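PDB 3BY5: cobalamin biosynthesis protein from Agrobacterium tumefaciens, which probably acts in cobalamin biosynthesis as a member of the CbiG family, although its precise role is not established. Local coordinates for residues A[29-34]-A[61-66]; A[37-42]-A[127-132]. One frame throughout, in Å; residues are numbered along the deposited sequence.

In both contacts side chains meet on the face of the sheet that carries helix 23-37, and that helix with the loop that follows it joins them. Contact 1 sets the middle of the helix against the end of helix 54-62; contact 2 lays the last residue of the helix, Phe37, and the loop after it on the end of strand 123-129. Their centres are about 12 Å apart, and they meet through Glu34 of contact 1: its OE1 lies 2.8 Å from Val41 N of contact 2 and its backbone O 3.1 Å from Val39 N, both probable hydrogen bonds. Leu65 CD2 also packs on Val41 O at 3.6 Å. Both contacts thus lie along the connection from helix 23-37 to strand 43-46.

Contact 1. Residues A[29-34]-A[61-66]; sequences AVRAAE and KGLSLS
With CG anti to its carbonyl carbon (chi1 -68°), Leu63 sends its two methyl groups toward helix 23-37, where Val30, with CG1 anti to the backbone N (175°), presents both its methyls to one of them. The touching branch of the leucine is CD1, which lies 4.0 Å from Val30 CG2 and equally near Val30 CB and CG1. One methyl thus rests on the whole branched end of the valine, a short, broad apolar surface on the buried side of the helix. The other branch, CD2, sits 4.2 Å above the plane of the Arg31 guanidinium, over its centre; the long arginine chain reaches there from an exposed position, laying the flat group on a methyl and leaving its N-H bonds, which lie in the plane, clear of it. A leucine therefore serves both neighbours, one branch for each. Just beyond it the helix ends in a Schellman motif: Ser64 takes positive phi as the C-prime residue, Leu65 N pairs with Ala60 O and, weakly, Ser64 N with Lys61 O. Separately, Ser64 OG bonds to Leu63 O at 2.8 Å. Ser66 bonds through OG to Ala71 N of the second subunit. In the fold, helix 23-37 lies with Ala29 and Ala33, small residues consistent with a close approach, on strands 123-129 and 112-120, while Leu63 and Leu65 rest on Leu44 of strand 43-46.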
loop_
_atom_site.group_PDB
_atom_site.type_symbol
_atom_site.label_atom_id
_atom_site.label_comp_id
_atom_site.label_asym_id
_atom_site.label_seq_id
_atom_site.Cartn_x
_atom_site.Cartn_y
_atom_site.Cartn_z
ATOM N N ALA A 29 -16.280 2.394 -10.704
ATOM C CA ALA A 29 -16.489 1.111 -10.038
ATOM C C ALA A 29 -16.455 1.194 -8.509
ATOM O O ALA A 29 -17.205 0.490 -7.831
ATOM C CB ALA A 29 -15.467 0.105 -10.528
ATOM N N VAL A 30 -15.575 2.040 -7.976
ATOM C CA VAL A 30 -15.444 2.209 -6.531
ATOM C C VAL A 30 -16.641 2.989 -5.985
ATOM O O VAL A 30 -17.248 2.581 -5.002
ATOM C CB VAL A 30 -14.086 2.867 -6.141
ATOM C CG1 VAL A 30 -14.009 3.140 -4.640
ATOM C CG2 VAL A 30 -12.924 1.980 -6.551
ATOM N N ARG A 31 -17.004 4.083 -6.649
ATOM C CA ARG A 31 -18.148 4.893 -6.223
ATOM C C ARG A 31 -19.495 4.181 -6.367
ATOM O O ARG A 31 -20.413 4.431 -5.583
ATOM C CB ARG A 31 -18.179 6.240 -6.948
ATOM C CG ARG A 31 -17.108 7.225 -6.501
ATOM C CD ARG A 31 -17.527 8.651 -6.819
ATOM N NE ARG A 31 -16.383 9.517 -7.111
ATOM C CZ ARG A 31 -15.703 10.217 -6.204
ATOM N NH1 ARG A 31 -16.035 10.167 -4.917
ATOM N NH2 ARG A 31 -14.682 10.972 -6.589
ATOM N N ALA A 32 -19.604 3.297 -7.357
ATOM C CA ALA A 32 -20.795 2.461 -7.525
ATOM C C ALA A 32 -20.900 1.424 -6.412
ATOM O O ALA A 32 -21.993 1.147 -5.935
ATOM C CB ALA A 32 -20.808 1.789 -8.888
ATOM N N ALA A 33 -19.758 0.866 -6.007
ATOM C CA ALA A 33 -19.671 -0.060 -4.877
ATOM C C ALA A 33 -20.094 0.604 -3.573
ATOM O O ALA A 33 -20.828 0.017 -2.776
ATOM C CB ALA A 33 -18.262 -0.600 -4.753
ATOM N N GLU A 34 -19.629 1.834 -3.376
ATOM C CA GLU A 34 -19.974 2.630 -2.209
ATOM C C GLU A 34 -21.478 2.852 -2.102
ATOM O O GLU A 34 -22.064 2.648 -1.040
ATOM C CB GLU A 34 -19.229 3.963 -2.249
ATOM C CG GLU A 34 -17.761 3.820 -1.923
ATOM C CD GLU A 34 -17.018 5.129 -1.942
ATOM O OE1 GLU A 34 -16.318 5.420 -0.950
ATOM O OE2 GLU A 34 -17.122 5.867 -2.943
ATOM N N LYS A 61 -5.306 8.222 -6.938
ATOM C CA LYS A 61 -4.992 9.649 -6.868
ATOM C C LYS A 61 -6.261 10.471 -7.044
ATOM O O LYS A 61 -6.469 11.459 -6.339
ATOM C CB LYS A 61 -3.949 10.024 -7.930
ATOM C CG LYS A 61 -3.401 11.448 -7.826
ATOM C CD LYS A 61 -2.090 11.613 -8.594
ATOM C CE LYS A 61 -2.304 11.944 -10.076
ATOM N NZ LYS A 61 -2.743 13.355 -10.309
ATOM N N GLY A 62 -7.106 10.038 -7.976
ATOM C CA GLY A 62 -8.394 10.670 -8.241
ATOM C C GLY A 62 -9.369 10.519 -7.094
ATOM O O GLY A 62 -10.106 11.447 -6.778
ATOM N N LEU A 63 -9.360 9.349 -6.459
ATOM C CA LEU A 63 -10.199 9.105 -5.287
ATOM C C LEU A 63 -9.571 9.657 -4.004
ATOM O O LEU A 63 -10.208 9.655 -2.952
ATOM C CB LEU A 63 -10.477 7.609 -5.123
ATOM C CG LEU A 63 -11.356 6.880 -6.138
ATOM C CD1 LEU A 63 -11.017 5.414 -6.117
ATOM C CD2 LEU A 63 -12.835 7.081 -5.873
ATOM N N SER A 64 -8.328 10.131 -4.116
ATOM C CA SER A 64 -7.497 10.590 -2.994
ATOM C C SER A 64 -7.359 9.537 -1.875
ATOM O O SER A 64 -7.420 9.854 -0.683
ATOM C CB SER A 64 -7.955 11.958 -2.472
ATOM O OG SER A 64 -9.118 11.844 -1.679
ATOM N N LEU A 65 -7.171 8.284 -2.296
ATOM C CA LEU A 65 -6.993 7.146 -1.400
ATOM C C LEU A 65 -5.610 6.541 -1.592
ATOM O O LEU A 65 -5.010 6.667 -2.661
ATOM C CB LEU A 65 -8.056 6.075 -1.670
ATOM C CG LEU A 65 -9.527 6.461 -1.505
ATOM C CD1 LEU A 65 -10.431 5.357 -2.002
ATOM C CD2 LEU A 65 -9.845 6.812 -0.062
ATOM N N SER A 66 -5.104 5.893 -0.543
ATOM C CA SER A 66 -3.840 5.170 -0.615
ATOM C C SER A 66 -4.074 3.830 -1.290
ATOM O O SER A 66 -5.185 3.307 -1.258
ATOM C CB SER A 66 -3.250 4.956 0.779
ATOM O OG SER A 66 -2.729 6.161 1.303
#

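Contact 2. Residues A[37-42]-A[127-132]; sequences FGVTVD and IAMTSD
Val39 drops its two methyl groups toward the end of strand 123-129, toward two side chains there. CG1 meets the terminal methyl of Met129, modelled as selenomethionine, with CE 3.9 Å away; CG2 lies 4.3 Å from Ile127 CG2. The valine is thus a bump set into the hollow between the isoleucine and the bent selenomethionine chain, which bends at chi2 (145°) and brings its end nearer the loop than its first bond would suggest. Ile127 reaches the other way as well: with CG1 anti to its carbonyl carbon (chi1 -66°), it extends CD1 to the Phe37 ring, 3.8 Å from CD2 and 4.1 Å from CE2, approaching obliquely. The ring of Phe37, the last residue of helix 23-37, also packs on Ala115, Pro116 and Leu118 of strand 112-120. Between Phe37 and Val39, Gly38 adopts positive phi, a conformation that glycine accepts readily, and there the chain leaves the helix. Branched and flexible apolar side chains can fit one another's contours without directional bonds, so across these segments the loop is held to the strand end by van der Waals and hydrophobic contact alone.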
loop_
_atom_site.group_PDB
_atom_site.type_symbol
_atom_site.label_atom_id
_atom_site.label_comp_id
_atom_site.label_asym_id
_atom_site.label_seq_id
_atom_site.Cartn_x
_atom_site.Cartn_y
_atom_site.Cartn_z
ATOM N N PHE A 37 -23.596 -0.620 -1.662
ATOM C CA PHE A 37 -23.430 -1.356 -0.414
ATOM C C PHE A 37 -23.545 -0.500 0.845
ATOM O O PHE A 37 -23.604 -1.028 1.958
ATOM C CB PHE A 37 -22.120 -2.138 -0.431
ATOM C CG PHE A 37 -22.054 -3.177 -1.520
ATOM C CD1 PHE A 37 -23.081 -4.112 -1.673
ATOM C CD2 PHE A 37 -20.967 -3.227 -2.390
ATOM C CE1 PHE A 37 -23.030 -5.076 -2.677
ATOM C CE2 PHE A 37 -20.902 -4.190 -3.395
ATOM C CZ PHE A 37 -21.938 -5.117 -3.541
ATOM N N GLY A 38 -23.596 0.815 0.669
ATOM C CA GLY A 38 -23.757 1.720 1.794
ATOM C C GLY A 38 -22.487 1.825 2.602
ATOM O O GLY A 38 -22.524 1.874 3.829
ATOM N N VAL A 39 -21.356 1.843 1.904
ATOM C CA VAL A 39 -20.045 1.953 2.539
ATOM C C VAL A 39 -19.313 3.195 2.043
ATOM O O VAL A 39 -19.750 3.850 1.092
ATOM C CB VAL A 39 -19.163 0.688 2.305
ATOM C CG1 VAL A 39 -19.787 -0.539 2.961
ATOM C CG2 VAL A 39 -18.912 0.449 0.816
ATOM N N THR A 40 -18.210 3.521 2.707
ATOM C CA THR A 40 -17.325 4.579 2.249
ATOM C C THR A 40 -15.912 4.047 2.345
ATOM O O THR A 40 -15.414 3.803 3.438
ATOM C CB THR A 40 -17.459 5.878 3.083
ATOM O OG1 THR A 40 -18.779 5.973 3.640
ATOM C CG2 THR A 40 -17.185 7.098 2.206
ATOM N N VAL A 41 -15.288 3.849 1.188
ATOM C CA VAL A 41 -13.944 3.290 1.088
ATOM C C VAL A 41 -12.912 4.305 1.570
ATOM O O VAL A 41 -12.905 5.453 1.124
ATOM C CB VAL A 41 -13.629 2.881 -0.375
ATOM C CG1 VAL A 41 -12.234 2.313 -0.491
ATOM C CG2 VAL A 41 -14.652 1.878 -0.879
ATOM N N ASP A 42 -12.050 3.885 2.490
ATOM C CA ASP A 42 -10.975 4.752 2.956
ATOM C C ASP A 42 -9.579 4.212 2.651
ATOM O O ASP A 42 -8.578 4.820 3.026
ATOM C CB ASP A 42 -11.143 5.116 4.441
ATOM C CG ASP A 42 -11.659 3.964 5.276
ATOM O OD1 ASP A 42 -11.009 2.900 5.267
ATOM O OD2 ASP A 42 -12.703 4.128 5.947
ATOM N N ILE A 127 -15.139 -5.542 -1.072
ATOM C CA ILE A 127 -15.097 -4.685 0.115
ATOM C C ILE A 127 -14.900 -5.496 1.395
ATOM O O ILE A 127 -15.653 -6.427 1.674
ATOM C CB ILE A 127 -16.333 -3.732 0.216
ATOM C CG1 ILE A 127 -16.319 -2.706 -0.919
ATOM C CG2 ILE A 127 -16.349 -2.961 1.537
ATOM C CD1 ILE A 127 -17.232 -3.045 -2.064
ATOM N N ALA A 128 -13.863 -5.138 2.151
ATOM C CA ALA A 128 -13.617 -5.716 3.467
ATOM C C ALA A 128 -13.669 -4.650 4.552
ATOM O O ALA A 128 -13.313 -3.502 4.313
ATOM C CB ALA A 128 -12.281 -6.428 3.492
HETATM N N MSE A 129 -14.131 -5.039 5.739
HETATM C CA MSE A 129 -14.078 -4.186 6.928
HETATM C C MSE A 129 -13.307 -4.882 8.033
HETATM O O MSE A 129 -13.388 -6.100 8.176
HETATM C CB MSE A 129 -15.479 -3.847 7.421
HETATM C CG MSE A 129 -15.934 -2.456 7.062
HETATM SE SE MSE A 129 -17.840 -2.391 6.688
HETATM C CE MSE A 129 -18.076 -0.469 6.440
ATOM N N THR A 130 -12.568 -4.105 8.816
ATOM C CA THR A 130 -11.727 -4.664 9.868
ATOM C C THR A 130 -12.393 -4.560 11.240
ATOM O O THR A 130 -13.443 -3.930 11.373
ATOM C CB THR A 130 -10.319 -4.023 9.868
ATOM O OG1 THR A 130 -9.431 -4.819 10.662
ATOM C CG2 THR A 130 -10.358 -2.598 10.398
ATOM N N SER A 131 -11.771 -5.191 12.240
ATOM C CA SER A 131 -12.274 -5.254 13.622
ATOM C C SER A 131 -12.676 -3.902 14.229
ATOM O O SER A 131 -13.722 -3.799 14.874
ATOM C CB SER A 131 -11.248 -5.945 14.530
ATOM O OG SER A 131 -10.923 -7.239 14.051
ATOM N N ASP A 132 -11.847 -2.878 14.020
ATOM C CA ASP A 132 -12.151 -1.519 14.481
ATOM C C ASP A 132 -12.772 -0.665 13.373
ATOM O O ASP A 132 -13.989 -0.677 13.167
ATOM C CB ASP A 132 -10.901 -0.833 15.058
ATOM C CG ASP A 132 -9.768 -0.713 14.046
ATOM O OD1 ASP A 132 -9.503 0.417 13.577
ATOM O OD2 ASP A 132 -9.141 -1.745 13.721
#